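Local atomic coordinates of ABC sugar (Ribose) transporter, periplasmic substrate-binding subunit (Rhodobacter sphaeroides, PDB entry 3L49), a protein that probably binds a sugar, perhaps a ribose-like one, in the periplasm and serves as the substrate-capturing subunit of an ABC transporter. Residues His17-Lys22 with Phe90-Ala95; Gln208-Ala213 with Ile218-Val223; Glu231-Pro236 with Gly241-Gln246; Gly252-Gln257 with Thr272-Val277. All coordinates share one frame; numbering follows the deposited sequence. Where two conformers were deposited one is given.

Contact 1 of 4, residues His17-Lys22 with Phe90-Ala95; sequences HDWDLK and FTVDTA
In this two-lobed periplasmic binding protein fold, W19, in the first turn of helix 18-33, meets V92 and D93 at the C-terminal end of strand 89-92, beside what is probably the sugar cleft between the lobes. The CG of W19 stands anti to the backbone N (chi1 -169°), and this carries the six-membered end of the indole forward until CH2 lies 3.2 Å from D93 OD2. CZ2 of W19 is the next ring atom to that oxygen, at 3.6 Å from D93 OD2. The carboxylate oxygen packs obliquely against the benzo end of the indole, the planes 32° apart, with no hydrogen bond between them. V92 adds an apolar neighbour, its CG2 4.4 Å from W19 CH2. Tryptophan suits the place because its broad surface also touches D224 and Q246 as well as P248. D93 OD1 is hydrogen-bonded to T104 OG1, which helps to fix the carboxylate; the side chain also comes within about 3 Å of an unidentified bound molecule. Without the indole, as with an alanine here, D93 OD2 would probably lose its ring neighbour and a gap would open beside V92 CG2. Farther round the same helical turn, D20 pairs with R45 in a salt bridge. K22 folds back over the helix start and forms a salt bridge with D18, its NZ 2.9 Å from D18 OD2 on the syn side, 27° out of the carboxylate plane.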
# COMPACT_ATOMS: atom_id res chain seq x y z
N HIS A 17 1.75 -8.30 7.24
CA HIS A 17 1.01 -7.26 7.94
C HIS A 17 -0.37 -7.30 7.36
O HIS A 17 -0.72 -7.79 6.31
CB HIS A 17 1.59 -5.85 7.80
CG HIS A 17 1.61 -5.35 6.39
ND1 HIS A 17 0.66 -4.49 5.88
CD2 HIS A 17 2.48 -5.58 5.37
CE1 HIS A 17 0.93 -4.22 4.62
NE2 HIS A 17 2.04 -4.87 4.29
N ASP A 18 -1.12 -6.47 8.06
CA ASP A 18 -2.59 -6.55 8.13
C ASP A 18 -3.33 -6.36 6.80
O ASP A 18 -4.25 -7.07 6.50
CB ASP A 18 -3.11 -5.55 9.15
CG ASP A 18 -4.55 -5.74 9.49
OD1 ASP A 18 -4.89 -6.80 10.02
OD2 ASP A 18 -5.35 -4.83 9.24
N TRP A 19 -2.93 -5.37 6.05
CA TRP A 19 -3.58 -5.06 4.81
C TRP A 19 -3.37 -6.23 3.86
O TRP A 19 -4.29 -6.72 3.27
CB TRP A 19 -3.04 -3.75 4.22
CG TRP A 19 -3.80 -3.19 3.06
CD1 TRP A 19 -4.69 -2.18 3.07
CD2 TRP A 19 -3.71 -3.61 1.71
NE1 TRP A 19 -5.14 -1.94 1.83
CE2 TRP A 19 -4.55 -2.80 0.97
CE3 TRP A 19 -2.97 -4.57 1.04
CZ2 TRP A 19 -4.70 -2.95 -0.36
CZ3 TRP A 19 -3.12 -4.71 -0.26
CH2 TRP A 19 -3.97 -3.91 -0.96
N ASP A 20 -2.13 -6.69 3.77
CA ASP A 20 -1.77 -7.78 2.87
C ASP A 20 -2.52 -9.06 3.21
O ASP A 20 -3.00 -9.74 2.32
CB ASP A 20 -0.27 -8.04 2.93
CG ASP A 20 0.54 -6.97 2.22
OD1 ASP A 20 0.02 -5.85 2.03
OD2 ASP A 20 1.70 -7.25 1.87
N LEU A 21 -2.59 -9.38 4.51
CA LEU A 21 -3.27 -10.58 4.97
C LEU A 21 -4.76 -10.53 4.65
O LEU A 21 -5.33 -11.52 4.19
CB LEU A 21 -3.03 -10.82 6.46
CG LEU A 21 -3.74 -12.05 7.06
CD1 LEU A 21 -3.20 -13.34 6.46
CD2 LEU A 21 -3.66 -12.08 8.59
N LYS A 22 -5.38 -9.37 4.89
CA LYS A 22 -6.80 -9.14 4.55
C LYS A 22 -7.11 -9.32 3.06
O LYS A 22 -8.12 -9.94 2.72
CB LYS A 22 -7.27 -7.77 5.02
CG LYS A 22 -8.17 -7.77 6.26
CD LYS A 22 -7.43 -8.10 7.55
CE LYS A 22 -8.09 -7.46 8.76
NZ LYS A 22 -7.93 -5.97 8.77
N PHE A 90 -4.52 -10.87 -13.62
CA PHE A 90 -5.24 -9.86 -12.87
C PHE A 90 -4.33 -9.44 -11.75
O PHE A 90 -3.54 -10.24 -11.25
CB PHE A 90 -6.54 -10.46 -12.32
CG PHE A 90 -7.54 -10.77 -13.39
CD1 PHE A 90 -8.52 -9.84 -13.72
CD2 PHE A 90 -7.50 -11.98 -14.08
CE1 PHE A 90 -9.46 -10.11 -14.71
CE2 PHE A 90 -8.43 -12.25 -15.08
CZ PHE A 90 -9.40 -11.32 -15.40
N THR A 91 -4.40 -8.17 -11.35
CA THR A 91 -3.61 -7.72 -10.22
C THR A 91 -4.44 -7.06 -9.14
O THR A 91 -5.51 -6.52 -9.41
CB THR A 91 -2.51 -6.71 -10.62
OG1 THR A 91 -3.10 -5.62 -11.33
CG2 THR A 91 -1.43 -7.37 -11.49
N VAL A 92 -3.95 -7.14 -7.90
CA VAL A 92 -4.38 -6.21 -6.88
C VAL A 92 -3.22 -5.28 -6.55
O VAL A 92 -2.11 -5.73 -6.26
CB VAL A 92 -5.13 -6.86 -5.65
CG1 VAL A 92 -5.50 -8.31 -5.91
CG2 VAL A 92 -4.38 -6.72 -4.34
N ASP A 93 -3.49 -3.98 -6.70
CA ASP A 93 -2.53 -2.87 -6.51
C ASP A 93 -1.42 -2.73 -7.56
O ASP A 93 -0.94 -1.62 -7.80
CB ASP A 93 -1.95 -2.84 -5.09
CG ASP A 93 -2.89 -2.20 -4.09
OD1 ASP A 93 -4.06 -1.94 -4.43
OD2 ASP A 93 -2.44 -1.92 -2.96
N THR A 94 -1.01 -3.83 -8.18
CA THR A 94 0.11 -3.80 -9.10
C THR A 94 -0.33 -3.25 -10.46
O THR A 94 -0.82 -3.99 -11.32
CB THR A 94 0.80 -5.18 -9.23
OG1 THR A 94 1.02 -5.71 -7.92
CG2 THR A 94 2.14 -5.07 -9.96
N ALA A 95 -0.17 -1.95 -10.64
CA ALA A 95 -0.56 -1.31 -11.90
C ALA A 95 0.41 -1.68 -13.01
O ALA A 95 1.54 -1.18 -13.05
CB ALA A 95 -0.64 0.20 -11.73

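Contact 2 of 4, residues Gln208-Ala213 with Ile218-Val223; sequences QALQAA and IRTYGV
L210 of helix 200-212 packs on I218, just before strand 219-222, and on T220 within it, in the beta-alpha-beta unit formed by strand 194-197, this helix and that strand. The leucine and isoleucine side chains meet at about a right angle, which lets both leucine methyls find a partner on one residue: CD1 of L210 lies 3.8 Å from I218 CG2, and CD2 of L210 lies 3.9 Å from I218 CD1. T220 is met differently, its side chain and that of L210 sliding past each other in opposite directions, with L210 CD1 3.8 Å from T220 CG2. L210 CD1 is thus shared between two residues whose side chains both point at the helix, while that of R219 between them points away. Leucine and isoleucine suit this buried seam because their methyls fill it without needing hydrogen-bond partners. Cut back to an alanine, L210 would probably leave the methyls of I218 and T220 without their common partner and open a gap between helix and strand. The threonine serves two purposes: its methyl faces the leucine, whereas its hydroxyl, with chi1 at 66°, is turned between the backbone N and the carbonyl carbon, and T220 OG1 is hydrogen-bonded to T207 OG1.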
# COMPACT_ATOMS: atom_id res chain seq x y z
N GLN A 208 5.14 6.46 17.90
CA GLN A 208 5.69 5.96 19.17
C GLN A 208 6.95 6.73 19.61
O GLN A 208 7.07 7.10 20.78
CB GLN A 208 5.99 4.47 19.06
CG GLN A 208 4.76 3.57 19.19
CD GLN A 208 5.02 2.14 18.73
OE1 GLN A 208 4.11 1.30 18.73
NE2 GLN A 208 6.26 1.86 18.31
N ALA A 209 7.84 7.00 18.64
CA ALA A 209 9.07 7.76 18.87
C ALA A 209 8.83 9.21 19.30
O ALA A 209 9.48 9.70 20.22
CB ALA A 209 9.96 7.74 17.61
N LEU A 210 7.91 9.89 18.61
CA LEU A 210 7.55 11.28 18.93
C LEU A 210 6.94 11.38 20.32
O LEU A 210 7.21 12.32 21.06
CB LEU A 210 6.53 11.83 17.92
CG LEU A 210 6.98 12.09 16.47
CD1 LEU A 210 5.77 12.48 15.63
CD2 LEU A 210 8.07 13.16 16.39
N GLN A 211 6.09 10.40 20.63
CA GLN A 211 5.47 10.26 21.93
C GLN A 211 6.53 10.11 23.02
O GLN A 211 6.52 10.84 24.01
CB GLN A 211 4.53 9.07 21.91
CG GLN A 211 3.38 9.18 22.85
CD GLN A 211 2.05 8.90 22.18
OE1 GLN A 211 1.03 9.50 22.53
NE2 GLN A 211 2.05 7.99 21.20
N ALA A 212 7.47 9.19 22.81
CA ALA A 212 8.59 8.98 23.73
C ALA A 212 9.50 10.22 23.86
O ALA A 212 10.15 10.41 24.90
CB ALA A 212 9.40 7.76 23.32
N ALA A 213 9.53 11.06 22.83
CA ALA A 213 10.33 12.29 22.85
C ALA A 213 9.57 13.44 23.50
O ALA A 213 10.14 14.50 23.76
CB ALA A 213 10.76 12.67 21.45
N ILE A 218 4.39 17.68 16.38
CA ILE A 218 4.60 17.06 15.07
C ILE A 218 3.50 16.02 14.86
O ILE A 218 3.12 15.33 15.80
CB ILE A 218 6.00 16.41 14.96
CG1 ILE A 218 7.09 17.45 15.22
CG2 ILE A 218 6.20 15.71 13.61
CD1 ILE A 218 8.47 16.89 15.43
N ARG A 219 2.97 15.94 13.64
CA ARG A 219 1.94 14.97 13.32
C ARG A 219 2.42 14.00 12.23
O ARG A 219 3.22 14.37 11.38
CB ARG A 219 0.63 15.65 12.93
CG ARG A 219 -0.05 16.46 14.05
CD ARG A 219 -0.69 15.56 15.11
NE ARG A 219 -1.42 16.32 16.12
CZ ARG A 219 -0.99 16.59 17.35
NH1 ARG A 219 0.20 16.16 17.76
NH2 ARG A 219 -1.75 17.29 18.18
N THR A 220 1.94 12.76 12.29
CA THR A 220 2.30 11.74 11.29
C THR A 220 1.13 11.41 10.37
O THR A 220 -0.03 11.49 10.77
CB THR A 220 2.82 10.42 11.92
OG1 THR A 220 1.76 9.79 12.64
CG2 THR A 220 4.03 10.66 12.82
N TYR A 221 1.45 11.03 9.13
CA TYR A 221 0.46 10.78 8.09
C TYR A 221 0.82 9.56 7.28
O TYR A 221 1.96 9.43 6.83
CB TYR A 221 0.33 12.00 7.16
CG TYR A 221 -0.06 13.25 7.90
CD1 TYR A 221 0.91 14.06 8.49
CD2 TYR A 221 -1.40 13.61 8.05
CE1 TYR A 221 0.56 15.19 9.20
CE2 TYR A 221 -1.76 14.74 8.77
CZ TYR A 221 -0.77 15.53 9.33
OH TYR A 221 -1.09 16.65 10.03
N GLY A 222 -0.15 8.67 7.08
CA GLY A 222 0.09 7.46 6.30
C GLY A 222 -1.18 6.93 5.68
O GLY A 222 -2.22 7.57 5.75
N VAL A 223 -1.07 5.75 5.08
CA VAL A 223 -2.14 5.16 4.27
C VAL A 223 -2.32 3.71 4.67
O VAL A 223 -1.32 3.01 4.83
CB VAL A 223 -1.78 5.21 2.76
CG1 VAL A 223 -2.74 4.35 1.93
CG2 VAL A 223 -1.73 6.64 2.23

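Contact 3 of 4, residues Glu231-Pro236 with Gly241-Gln246; sequences EMVADP and GAVAAQ
V233 has CG1 anti to its backbone N (chi1 163°), which puts CG2 beside that N and directs it at strand 240-245; V243, with chi1 at 62°, holds CG1 between its own backbone N and carbonyl carbon and turns it toward the helix. The two methyls, V233 CG2 and V243 CG1, approach to 4.1 Å. Helix 227-234 is thereby laid on the strand that follows it, in the beta-alpha-beta unit begun by strand 219-222. The same V233 methyl also rests on the strand backbone, with CG2 4.0 Å from A242 N and 4.4 Å from G241 N. The chain is close at this point: the CA atoms of V233 and G241 are 5.7 Å apart, and a compact valine is well matched to so narrow an interval. A242 turns its methyl away from the helix, toward Q117 on helix 107-122, so alternate strand residues serve different layers of the alpha/beta sandwich. I279 on the neighbouring strand 271-280 touches both valines and extends their apolar patch. Just past V233 the helix stops, D235 being the first residue to leave helical geometry, and K281 NZ is hydrogen-bonded to the carbonyl oxygens of V233 and D235. With no hydrogen bond crossing between the two segments, the hold rests on dispersion and the exclusion of water, while backbone pairing with T220 and I279 supplies directed bonds to the strand.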
# COMPACT_ATOMS: atom_id res chain seq x y z
N GLU A 231 -6.52 3.78 15.62
CA GLU A 231 -6.68 4.03 17.04
C GLU A 231 -5.80 5.18 17.56
O GLU A 231 -6.21 5.94 18.44
CB GLU A 231 -6.39 2.75 17.82
CG GLU A 231 -7.18 2.63 19.11
CD GLU A 231 -6.77 1.43 19.95
OE1 GLU A 231 -6.06 0.54 19.43
OE2 GLU A 231 -7.16 1.38 21.14
N MET A 232 -4.59 5.29 17.02
CA MET A 232 -3.67 6.40 17.31
C MET A 232 -4.19 7.74 16.78
O MET A 232 -4.05 8.77 17.44
CB MET A 232 -2.29 6.13 16.71
CG MET A 232 -1.39 5.19 17.51
SD MET A 232 0.01 4.67 16.51
CE MET A 232 1.13 4.11 17.78
N VAL A 233 -4.79 7.72 15.58
CA VAL A 233 -5.40 8.91 14.97
C VAL A 233 -6.59 9.39 15.80
O VAL A 233 -6.73 10.59 16.05
CB VAL A 233 -5.80 8.66 13.49
CG1 VAL A 233 -6.79 9.70 12.96
CG2 VAL A 233 -4.55 8.62 12.61
N ALA A 234 -7.41 8.44 16.25
CA ALA A 234 -8.59 8.73 17.06
C ALA A 234 -8.26 9.21 18.48
O ALA A 234 -9.07 9.89 19.10
CB ALA A 234 -9.53 7.52 17.12
N ASP A 235 -7.08 8.83 18.98
CA ASP A 235 -6.61 9.27 20.30
C ASP A 235 -6.09 10.71 20.25
O ASP A 235 -5.11 10.99 19.55
CB ASP A 235 -5.51 8.32 20.81
CG ASP A 235 -4.88 8.79 22.12
OD1 ASP A 235 -5.57 9.40 22.97
OD2 ASP A 235 -3.67 8.53 22.32
N PRO A 236 -6.74 11.63 20.99
CA PRO A 236 -6.32 13.05 21.01
C PRO A 236 -4.97 13.34 21.68
O PRO A 236 -4.46 14.45 21.55
CB PRO A 236 -7.45 13.74 21.77
CG PRO A 236 -8.06 12.66 22.61
CD PRO A 236 -7.95 11.41 21.80
N GLY A 241 -1.72 11.96 12.91
CA GLY A 241 -2.48 13.07 12.33
C GLY A 241 -3.62 12.74 11.38
O GLY A 241 -4.67 13.37 11.45
N ALA A 242 -3.40 11.79 10.46
CA ALA A 242 -4.43 11.33 9.53
C ALA A 242 -4.05 10.04 8.83
O ALA A 242 -2.87 9.73 8.67
CB ALA A 242 -4.78 12.41 8.48
N VAL A 243 -5.06 9.29 8.41
CA VAL A 243 -4.85 8.03 7.70
C VAL A 243 -5.87 7.87 6.58
O VAL A 243 -7.06 8.17 6.75
CB VAL A 243 -4.83 6.81 8.69
CG1 VAL A 243 -6.17 6.64 9.42
CG2 VAL A 243 -4.44 5.55 7.97
N ALA A 244 -5.40 7.44 5.42
CA ALA A 244 -6.29 7.05 4.33
C ALA A 244 -6.69 5.59 4.52
O ALA A 244 -5.93 4.68 4.21
CB ALA A 244 -5.61 7.25 2.99
N ALA A 245 -7.90 5.37 5.05
CA ALA A 245 -8.35 4.02 5.37
C ALA A 245 -8.94 3.29 4.17
O ALA A 245 -10.01 3.66 3.68
CB ALA A 245 -9.33 4.05 6.50
N GLN A 246 -8.26 2.22 3.74
CA GLN A 246 -8.66 1.42 2.58
C GLN A 246 -9.50 0.21 2.96
O GLN A 246 -9.64 -0.11 4.14
CB GLN A 246 -7.42 0.92 1.85
CG GLN A 246 -6.51 1.99 1.26
CD GLN A 246 -5.40 1.36 0.48
OE1 GLN A 246 -5.52 1.15 -0.73
NE2 GLN A 246 -4.33 0.98 1.16

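Contact 4 of 4, residues Gly252-Gln257 with Thr272-Val277; sequences GKLAVQ and TFAPAV
L254, T272 and A274 have the most surface buried where helix 248-263 lies against strand 271-280, on the face of the mixed sheet in the periplasmic binding protein fold. CD1 of L254 makes the closest approaches. With chi1 at -75°, L254 holds CG beside its backbone N and extends CD1 toward the strand, where it lies 4.2 Å from A274 CB and 4.4 Å from T272 CG2. T272 and A274, two apart on the strand, both direct their side chains at the helix, so CD1 meets the pair; F273 points away but lends its backbone, with O 4.4 Å from L254 CD1. The short helix and strand segments run nearly antiparallel, at 158°, with axes 9.2 Å apart, an interval that leucine is long enough to bridge against an alanine. Threonine is apt because it is two-faced: CG2 serves the leucine, while OG1 is hydrogen-bonded to N258 and N101. T103 on the adjoining strand 101-105 also touches L254, widening the surface beneath it. Since mostly methyl groups meet and no hydrogen bond joins the two segments, the contact rests on van der Waals packing and partial burial, while the polar end of T272 is satisfied by the two asparagines.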
# COMPACT_ATOMS: atom_id res chain seq x y z
N GLY A 252 -9.69 -7.53 -2.51
CA GLY A 252 -9.48 -8.94 -2.81
C GLY A 252 -10.71 -9.60 -3.41
O GLY A 252 -10.61 -10.33 -4.40
N LYS A 253 -11.87 -9.34 -2.79
CA LYS A 253 -13.17 -9.84 -3.24
C LYS A 253 -13.49 -9.40 -4.67
O LYS A 253 -13.94 -10.21 -5.47
CB LYS A 253 -14.27 -9.32 -2.33
CG LYS A 253 -15.34 -10.33 -2.06
CD LYS A 253 -16.60 -9.69 -1.52
CE LYS A 253 -17.40 -10.69 -0.69
NZ LYS A 253 -18.81 -10.80 -1.16
N LEU A 254 -13.23 -8.13 -4.97
CA LEU A 254 -13.58 -7.53 -6.25
C LEU A 254 -12.70 -8.02 -7.40
O LEU A 254 -13.17 -8.16 -8.53
CB LEU A 254 -13.51 -6.00 -6.17
CG LEU A 254 -14.60 -5.20 -5.45
CD1 LEU A 254 -14.08 -3.81 -5.08
CD2 LEU A 254 -15.86 -5.12 -6.29
N ALA A 255 -11.43 -8.26 -7.09
CA ALA A 255 -10.46 -8.81 -8.03
C ALA A 255 -10.87 -10.20 -8.53
O ALA A 255 -10.73 -10.49 -9.72
CB ALA A 255 -9.08 -8.86 -7.39
N VAL A 256 -11.41 -11.03 -7.64
CA VAL A 256 -11.85 -12.38 -7.98
C VAL A 256 -13.09 -12.34 -8.88
O VAL A 256 -13.23 -13.18 -9.78
CB VAL A 256 -12.05 -13.26 -6.71
CG1 VAL A 256 -12.58 -14.65 -7.07
CG2 VAL A 256 -10.75 -13.40 -5.96
N GLN A 257 -13.97 -11.38 -8.68
CA GLN A 257 -15.12 -11.30 -9.58
C GLN A 257 -14.81 -10.62 -10.91
O GLN A 257 -15.55 -10.78 -11.85
CB GLN A 257 -16.39 -10.76 -8.93
CG GLN A 257 -16.20 -9.93 -7.72
CD GLN A 257 -17.27 -10.20 -6.68
OE1 GLN A 257 -17.92 -9.28 -6.21
NE2 GLN A 257 -17.47 -11.47 -6.34
N THR A 272 -10.57 -1.42 -11.21
CA THR A 272 -11.71 -1.34 -10.29
C THR A 272 -11.20 -0.71 -9.00
O THR A 272 -10.25 -1.21 -8.40
CB THR A 272 -12.29 -2.73 -10.01
OG1 THR A 272 -12.50 -3.41 -11.25
CG2 THR A 272 -13.61 -2.64 -9.27
N PHE A 273 -11.83 0.38 -8.57
CA PHE A 273 -11.52 0.99 -7.28
C PHE A 273 -12.48 0.49 -6.19
O PHE A 273 -13.68 0.37 -6.42
CB PHE A 273 -11.61 2.52 -7.34
CG PHE A 273 -10.60 3.17 -8.23
CD1 PHE A 273 -10.90 4.36 -8.88
CD2 PHE A 273 -9.35 2.60 -8.44
CE1 PHE A 273 -9.97 4.98 -9.70
CE2 PHE A 273 -8.41 3.21 -9.27
CZ PHE A 273 -8.72 4.41 -9.90
N ALA A 274 -11.94 0.20 -5.01
CA ALA A 274 -12.73 0.13 -3.78
C ALA A 274 -12.71 1.53 -3.18
O ALA A 274 -11.82 2.31 -3.52
CB ALA A 274 -12.15 -0.89 -2.81
N PRO A 275 -13.72 1.89 -2.36
CA PRO A 275 -13.67 3.19 -1.69
C PRO A 275 -12.62 3.26 -0.58
O PRO A 275 -12.24 2.24 -0.01
CB PRO A 275 -15.07 3.31 -1.06
CG PRO A 275 -15.90 2.26 -1.72
CD PRO A 275 -14.96 1.16 -2.03
N ALA A 276 -12.17 4.47 -0.30
CA ALA A 276 -11.32 4.74 0.84
C ALA A 276 -11.73 6.08 1.44
O ALA A 276 -12.25 6.94 0.74
CB ALA A 276 -9.88 4.78 0.43
N VAL A 277 -11.53 6.23 2.74
CA VAL A 277 -11.86 7.49 3.43
C VAL A 277 -10.58 8.07 4.01
O VAL A 277 -9.65 7.32 4.32
CB VAL A 277 -12.87 7.28 4.59
CG1 VAL A 277 -13.70 8.55 4.82
CG2 VAL A 277 -13.80 6.10 4.33

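How the contacts relate
The four contacts follow one another along the chain and all reach the same mixed sheet, placing helices against strands. Contacts 2 and 3 are close, their centres 11 Å apart, because strands 219-222 and 240-245 are neighbours. Contacts 1 and 4 make a second pair, 10 Å apart, joined by V92 CG1 against A255 CB at 3.9 Å. The pairs are well separated, with about 30 Å between the centres of contacts 2 and 4, as suits a two-lobed protein. Strands 240-245 and 271-280 link contacts 3 and 4 by a probable hydrogen bond, A245 N to V277 O. W19 of contact 1 packs on Q246 of contact 3, probably near the cleft between the lobes.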